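Local coordinates for pvivax hypothetical protein (Plasmodium vivax, PDB 2B30) that is a putative Cof-like hydrolase of the haloacid dehalogenase superfamily, probably a metal-dependent phosphatase, and binds a calcium ion, at residues Leu30-Asp33 / Thr37-Val40; Val64-Gly69 / Met87-Met92; Cys278-Ser283 / Val289-Lys294. All blocks are in the same frame, centred on the assembly; numbering follows the deposited sequence.

Contact 1 of 3, residues Leu30-Asp33 / Thr37-Val40. With CA (calcium ion), chain E.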
# COMPACT_ATOMS: atom_id res chain seq x y z
N LEU A 30 2.95 -10.49 -16.14
CA LEU A 30 3.97 -9.46 -16.40
C LEU A 30 3.35 -8.08 -16.19
O LEU A 30 2.43 -7.70 -16.91
CB LEU A 30 4.54 -9.58 -17.81
CG LEU A 30 5.05 -10.96 -18.28
CD1 LEU A 30 5.62 -10.87 -19.71
CD2 LEU A 30 6.09 -11.54 -17.32
N LEU A 31 3.88 -7.34 -15.22
CA LEU A 31 3.42 -6.00 -14.90
C LEU A 31 4.49 -4.99 -15.30
O LEU A 31 5.52 -4.87 -14.65
CB LEU A 31 3.11 -5.88 -13.41
CG LEU A 31 2.05 -6.84 -12.84
CD1 LEU A 31 1.92 -6.54 -11.37
CD2 LEU A 31 0.67 -6.76 -13.53
N ILE A 32 4.22 -4.24 -16.37
CA ILE A 32 5.24 -3.45 -17.04
C ILE A 32 4.88 -1.99 -16.96
O ILE A 32 3.80 -1.59 -17.39
CB ILE A 32 5.31 -3.84 -18.52
CG1 ILE A 32 5.44 -5.36 -18.66
CG2 ILE A 32 6.46 -3.10 -19.21
CD1 ILE A 32 5.51 -5.85 -20.11
N ASP A 33 5.78 -1.18 -16.41
CA ASP A 33 5.60 0.28 -16.43
C ASP A 33 5.75 0.79 -17.85
O ASP A 33 6.45 0.19 -18.66
CB ASP A 33 6.61 0.95 -15.50
CG ASP A 33 6.50 2.46 -15.51
OD1 ASP A 33 5.38 3.02 -15.45
OD2 ASP A 33 7.56 3.11 -15.58
N THR A 37 10.27 2.96 -18.80
CA THR A 37 10.49 1.52 -18.77
C THR A 37 10.29 0.98 -20.18
O THR A 37 11.26 0.62 -20.85
CB THR A 37 9.56 0.82 -17.74
OG1 THR A 37 9.78 1.37 -16.43
CG2 THR A 37 9.81 -0.67 -17.71
N LEU A 38 9.05 0.94 -20.65
CA LEU A 38 8.71 0.42 -21.97
C LEU A 38 8.78 1.52 -23.06
O LEU A 38 9.29 1.29 -24.15
CB LEU A 38 7.31 -0.19 -21.93
CG LEU A 38 6.85 -1.09 -23.07
CD1 LEU A 38 7.61 -2.41 -23.06
CD2 LEU A 38 5.35 -1.37 -22.95
N PHE A 39 8.27 2.71 -22.74
CA PHE A 39 8.24 3.84 -23.67
C PHE A 39 9.36 4.81 -23.34
O PHE A 39 9.45 5.27 -22.19
CB PHE A 39 6.90 4.55 -23.54
CG PHE A 39 6.73 5.73 -24.46
CD1 PHE A 39 6.00 5.61 -25.63
CD2 PHE A 39 7.29 6.96 -24.13
CE1 PHE A 39 5.83 6.69 -26.47
CE2 PHE A 39 7.12 8.05 -24.97
CZ PHE A 39 6.39 7.91 -26.14
N VAL A 40 10.19 5.15 -24.34
CA VAL A 40 11.42 5.92 -24.12
C VAL A 40 11.22 7.44 -24.25
O VAL A 40 11.43 8.17 -23.28
CB VAL A 40 12.55 5.44 -25.08
CG1 VAL A 40 13.86 6.16 -24.79
CG2 VAL A 40 12.74 3.94 -24.98
CA CA E . 7.09 5.28 -15.44
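Asp33 and Thr37 are the first and last residues of the DxDGT signature, the first conserved motif of the haloacid dehalogenase (HAD) superfamily, where a central strand of the Rossmann-like core ends at the metal site. The carboxylate of Asp33 holds the calcium ion unevenly, with OD2 at 2.2 Å and OD1 farther from the metal at 2.8 Å. Asp35, through its backbone oxygen, and Asp248 supply the other protein ligands. Thr37 turns back on the same carboxylate: its OG1 donates a hydrogen bond of 2.9 Å to Asp33 OD2, entering on the anti lone pair, away from OD1. OD2 is therefore gripped by both metal and hydroxyl, which limits rotation of the carboxylate. The two side chains meet at about a right angle, and Thr37 reaches the oxygen because OG1 lies beside its own backbone N (chi1 -58°), with CG2 anti to that nitrogen. A weak backbone bond from Leu38 N to Asp33 O, 3.4 Å long and bent to 134° at the hydrogen, spans the turn between the strand end and the weakly bonded helix 34-38. Behind the polar site, Val289 of helix 288-297 packs on Ile32, Thr37 and Leu38, so the turn is backed by apolar side chains. Within this layer the branch methyl CG2 of Ile32 meets Leu38 at CB, 4.1 Å away, and at CD1.

Contact 2 of 3, residues Val64-Gly69 / Met87-Met92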
# COMPACT_ATOMS: atom_id res chain seq x y z
N VAL A 64 -0.33 -10.13 -19.53
CA VAL A 64 0.45 -8.92 -19.55
C VAL A 64 -0.46 -7.76 -19.20
O VAL A 64 -1.56 -7.63 -19.75
CB VAL A 64 1.07 -8.73 -20.94
CG1 VAL A 64 1.64 -7.33 -21.11
CG2 VAL A 64 2.12 -9.79 -21.18
N SER A 65 0.01 -6.93 -18.27
CA SER A 65 -0.72 -5.74 -17.86
C SER A 65 0.25 -4.58 -17.72
O SER A 65 1.24 -4.64 -16.98
CB SER A 65 -1.45 -5.97 -16.53
OG SER A 65 -1.92 -4.74 -16.02
N ILE A 66 -0.04 -3.50 -18.43
CA ILE A 66 0.75 -2.31 -18.30
C ILE A 66 0.18 -1.50 -17.14
O ILE A 66 -1.02 -1.28 -17.06
CB ILE A 66 0.79 -1.55 -19.61
CG1 ILE A 66 1.69 -2.33 -20.57
CG2 ILE A 66 1.34 -0.15 -19.37
CD1 ILE A 66 1.64 -1.87 -21.99
N CYS A 67 1.06 -1.08 -16.24
CA CYS A 67 0.67 -0.34 -15.06
C CYS A 67 1.28 1.05 -15.16
O CYS A 67 2.51 1.20 -15.15
CB CYS A 67 1.17 -1.09 -13.83
SG CYS A 67 0.65 -2.85 -13.83
N THR A 68 0.43 2.07 -15.29
CA THR A 68 0.92 3.41 -15.59
C THR A 68 0.02 4.51 -15.09
O THR A 68 -1.15 4.28 -14.77
CB THR A 68 1.09 3.60 -17.11
OG1 THR A 68 1.74 4.85 -17.38
CG2 THR A 68 -0.28 3.54 -17.81
N GLY A 69 0.58 5.73 -15.06
CA GLY A 69 -0.18 6.94 -14.79
C GLY A 69 -1.03 7.39 -15.97
O GLY A 69 -1.94 8.19 -15.80
N MET A 87 1.59 -7.27 -31.67
CA MET A 87 1.64 -7.92 -30.35
C MET A 87 0.42 -8.79 -30.07
O MET A 87 0.52 -9.75 -29.31
CB MET A 87 1.71 -6.87 -29.24
CG MET A 87 2.94 -6.01 -29.24
SD MET A 87 2.92 -4.87 -27.86
CE MET A 87 1.56 -3.78 -28.29
N ASN A 88 -0.71 -8.42 -30.67
CA ASN A 88 -2.03 -8.93 -30.31
C ASN A 88 -2.36 -8.52 -28.87
O ASN A 88 -2.76 -9.33 -28.04
CB ASN A 88 -2.11 -10.45 -30.49
CG ASN A 88 -3.53 -10.96 -30.42
OD1 ASN A 88 -4.49 -10.21 -30.59
ND2 ASN A 88 -3.68 -12.26 -30.17
N PHE A 89 -2.19 -7.22 -28.61
CA PHE A 89 -2.40 -6.63 -27.30
C PHE A 89 -3.05 -5.26 -27.45
O PHE A 89 -2.63 -4.47 -28.30
CB PHE A 89 -1.07 -6.49 -26.57
CG PHE A 89 -1.21 -6.03 -25.16
CD1 PHE A 89 -1.73 -6.88 -24.19
CD2 PHE A 89 -0.83 -4.74 -24.79
CE1 PHE A 89 -1.87 -6.46 -22.88
CE2 PHE A 89 -0.96 -4.31 -23.49
CZ PHE A 89 -1.48 -5.17 -22.52
N TYR A 90 -4.08 -4.99 -26.65
CA TYR A 90 -4.90 -3.79 -26.78
C TYR A 90 -5.19 -3.19 -25.40
O TYR A 90 -6.27 -2.65 -25.15
CB TYR A 90 -6.20 -4.12 -27.55
CG TYR A 90 -5.94 -4.81 -28.88
CD1 TYR A 90 -5.82 -4.08 -30.07
CD2 TYR A 90 -5.76 -6.19 -28.94
CE1 TYR A 90 -5.54 -4.72 -31.28
CE2 TYR A 90 -5.48 -6.83 -30.15
CZ TYR A 90 -5.38 -6.10 -31.30
OH TYR A 90 -5.10 -6.75 -32.47
N GLY A 91 -4.21 -3.30 -24.51
CA GLY A 91 -4.28 -2.68 -23.19
C GLY A 91 -5.19 -3.36 -22.19
O GLY A 91 -5.56 -2.77 -21.18
N MET A 92 -5.54 -4.61 -22.46
CA MET A 92 -6.42 -5.35 -21.57
C MET A 92 -5.83 -6.72 -21.26
O MET A 92 -5.60 -7.51 -22.16
CB MET A 92 -7.77 -5.52 -22.21
CG MET A 92 -8.40 -4.23 -22.62
SD MET A 92 -9.96 -4.60 -23.39
CE MET A 92 -9.43 -5.32 -24.96
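Phe89 points its ring at strand 63-67 of the Rossmann-like HAD core, meeting Val64 and Ile66, two residues on the same face of the sheet, while Ser65 between them points the other way. The contact lies inside the beta-alpha-beta crossover that leads from strand 63-67, through helices 72-79 and 81-87, to the adjacent parallel strand 94-96. With CG anti to the backbone N (chi1 -174°), the ring extends from its loop and presents its far end to the strand. Phe89 CE1 comes closest to the strand, 3.4 Å from Val64 O, which lies at the ring edge near its plane. The methyl Val64 CG1 packs against Phe89 CE1, at 4.0 Å, and against the neighbouring CZ. On the other flank of the ring, Ile66 CD1 approaches Phe89 CE2 obliquely at 3.9 Å. The far end of the ring thus spans the two aliphatic side chains, and Ile58 of helix 48-60 also packs on it. Just before Phe89, Asn88, with positive phi (64°), is the C-prime residue of a Schellman motif that ends helix 81-87. Beyond Ile66 the chain continues to Thr68, in the position of HAD motif II, whose OG1 bonds to Arg70 N. After Phe89 the chain curls back through Gly91, whose N lies 3.5 Å above one face of the Phe89 ring, offset toward its rim.

Contact 3 of 3, residues Cys278-Ser283 / Val289-Lys294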
# COMPACT_ATOMS: atom_id res chain seq x y z
N CYS A 278 16.06 -5.92 -7.63
CA CYS A 278 17.18 -6.02 -8.52
C CYS A 278 17.15 -4.92 -9.57
O CYS A 278 16.12 -4.68 -10.20
CB CYS A 278 17.13 -7.39 -9.18
SG CYS A 278 18.51 -7.78 -10.19
N VAL A 279 18.28 -4.24 -9.73
CA VAL A 279 18.43 -3.20 -10.74
C VAL A 279 18.93 -3.86 -12.01
O VAL A 279 19.91 -4.61 -11.99
CB VAL A 279 19.46 -2.13 -10.30
CG1 VAL A 279 19.57 -1.01 -11.37
CG2 VAL A 279 19.11 -1.55 -8.94
N LEU A 280 18.28 -3.57 -13.13
CA LEU A 280 18.71 -4.16 -14.40
C LEU A 280 20.03 -3.53 -14.86
O LEU A 280 20.29 -2.36 -14.62
CB LEU A 280 17.62 -4.02 -15.47
CG LEU A 280 16.33 -4.84 -15.23
CD1 LEU A 280 15.23 -4.38 -16.17
CD2 LEU A 280 16.56 -6.32 -15.41
N PRO A 281 20.89 -4.31 -15.53
CA PRO A 281 22.12 -3.73 -16.04
C PRO A 281 21.90 -2.91 -17.31
O PRO A 281 22.84 -2.33 -17.84
CB PRO A 281 22.96 -4.97 -16.36
CG PRO A 281 21.98 -5.99 -16.74
CD PRO A 281 20.79 -5.75 -15.85
N VAL A 282 20.66 -2.87 -17.79
CA VAL A 282 20.37 -2.26 -19.07
C VAL A 282 19.25 -1.22 -18.87
O VAL A 282 18.43 -1.35 -17.97
CB VAL A 282 20.03 -3.38 -20.09
CG1 VAL A 282 18.60 -3.89 -19.91
CG2 VAL A 282 20.26 -2.94 -21.51
N SER A 283 19.26 -0.17 -19.69
CA SER A 283 18.31 0.93 -19.53
C SER A 283 17.14 0.80 -20.51
O SER A 283 17.16 -0.05 -21.41
CB SER A 283 19.01 2.28 -19.72
OG SER A 283 19.60 2.36 -21.00
N VAL A 289 12.97 -4.03 -21.03
CA VAL A 289 11.83 -4.95 -20.96
C VAL A 289 12.13 -6.20 -21.79
O VAL A 289 12.05 -7.31 -21.29
CB VAL A 289 10.53 -4.30 -21.46
CG1 VAL A 289 9.38 -5.30 -21.41
CG2 VAL A 289 10.21 -3.04 -20.65
N ALA A 290 12.51 -6.00 -23.05
CA ALA A 290 12.98 -7.10 -23.90
C ALA A 290 14.03 -7.96 -23.18
O ALA A 290 13.90 -9.19 -23.14
CB ALA A 290 13.55 -6.55 -25.21
N TYR A 291 15.03 -7.30 -22.60
CA TYR A 291 16.10 -7.97 -21.84
C TYR A 291 15.58 -8.83 -20.69
O TYR A 291 16.01 -9.97 -20.53
CB TYR A 291 17.08 -6.93 -21.29
CG TYR A 291 18.15 -7.50 -20.38
CD1 TYR A 291 19.31 -8.07 -20.91
CD2 TYR A 291 18.02 -7.45 -18.99
CE1 TYR A 291 20.29 -8.59 -20.08
CE2 TYR A 291 19.00 -7.96 -18.16
CZ TYR A 291 20.14 -8.53 -18.71
OH TYR A 291 21.12 -9.06 -17.90
N LEU A 292 14.66 -8.28 -19.91
CA LEU A 292 14.13 -8.99 -18.75
C LEU A 292 13.21 -10.13 -19.17
O LEU A 292 13.32 -11.23 -18.65
CB LEU A 292 13.40 -8.01 -17.83
CG LEU A 292 12.72 -8.50 -16.55
CD1 LEU A 292 13.62 -9.42 -15.74
CD2 LEU A 292 12.31 -7.31 -15.70
N LEU A 293 12.32 -9.88 -20.13
CA LEU A 293 11.37 -10.93 -20.56
C LEU A 293 12.10 -12.14 -21.16
O LEU A 293 11.67 -13.28 -20.95
CB LEU A 293 10.35 -10.38 -21.56
CG LEU A 293 9.44 -9.21 -21.15
CD1 LEU A 293 8.17 -9.21 -22.01
CD2 LEU A 293 9.07 -9.25 -19.68
N LYS A 294 13.20 -11.89 -21.88
CA LYS A 294 14.02 -12.97 -22.43
C LYS A 294 14.55 -13.87 -21.30
O LYS A 294 14.51 -15.10 -21.40
CB LYS A 294 15.18 -12.41 -23.27
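Leaving the short strand 278-279, the chain runs past the side of helix 288-297, with CA atoms 8.0 Å apart between Leu280 and Leu292 and 7.6 Å apart between Val282 and Tyr291. No hydrogen bond joins the two segments; the Tyr291 ring is the main bridge, with three successive residues gathered round it. CG lies anti to the backbone N (chi1 174°), which swings the ring off the helix toward the loop. Leu280 brings CD2 to the ring edge, near its plane, 4.0 Å from Tyr291 CE2. Pro281 crosses the outer end at about a right angle, its CD 3.7 Å from Tyr291 CE2 and its CG beside the hydroxyl oxygen. Nearer the helix, Val282 CG1 slants in to 3.7 Å from Tyr291 CG. Deeper down, the other Leu280 methyl, CD1, meets Leu292 CD2 at 4.2 Å, and both leucines continue onto Phe263 and Val246 of the sheet. Val18 of helix 18-21 packs on Leu280, Pro281 and Tyr291. The contact thus grades from a partly exposed aromatic to a buried leucine pair, joining the loop after edge strand 278-279 to a helix packed on neighbouring strands of the mixed sheet, in the layered alpha/beta manner of the Rossmann-like HAD core.

How the contacts relate
Along the chain the contacts follow in series, and all three reach the eight-stranded mixed sheet of the core rather than the separate six-stranded sheet. Contact 1 is central: centre to centre it lies about 9 Å from contact 2 and about 11 Å from contact 3, which are themselves about 18 Å apart and do not touch. Strands 29-33 and 63-67 are parallel neighbours, probably hydrogen-bonded from Ser65 N to Leu30 O and from Cys67 N to Ile32 O, so the first two HAD motifs end side by side near the calcium. Helix 288-297 links contacts 1 and 3, touching strand 29-33 through Val289 and Leu293, so the strand carrying Asp33 has this helix packed on it.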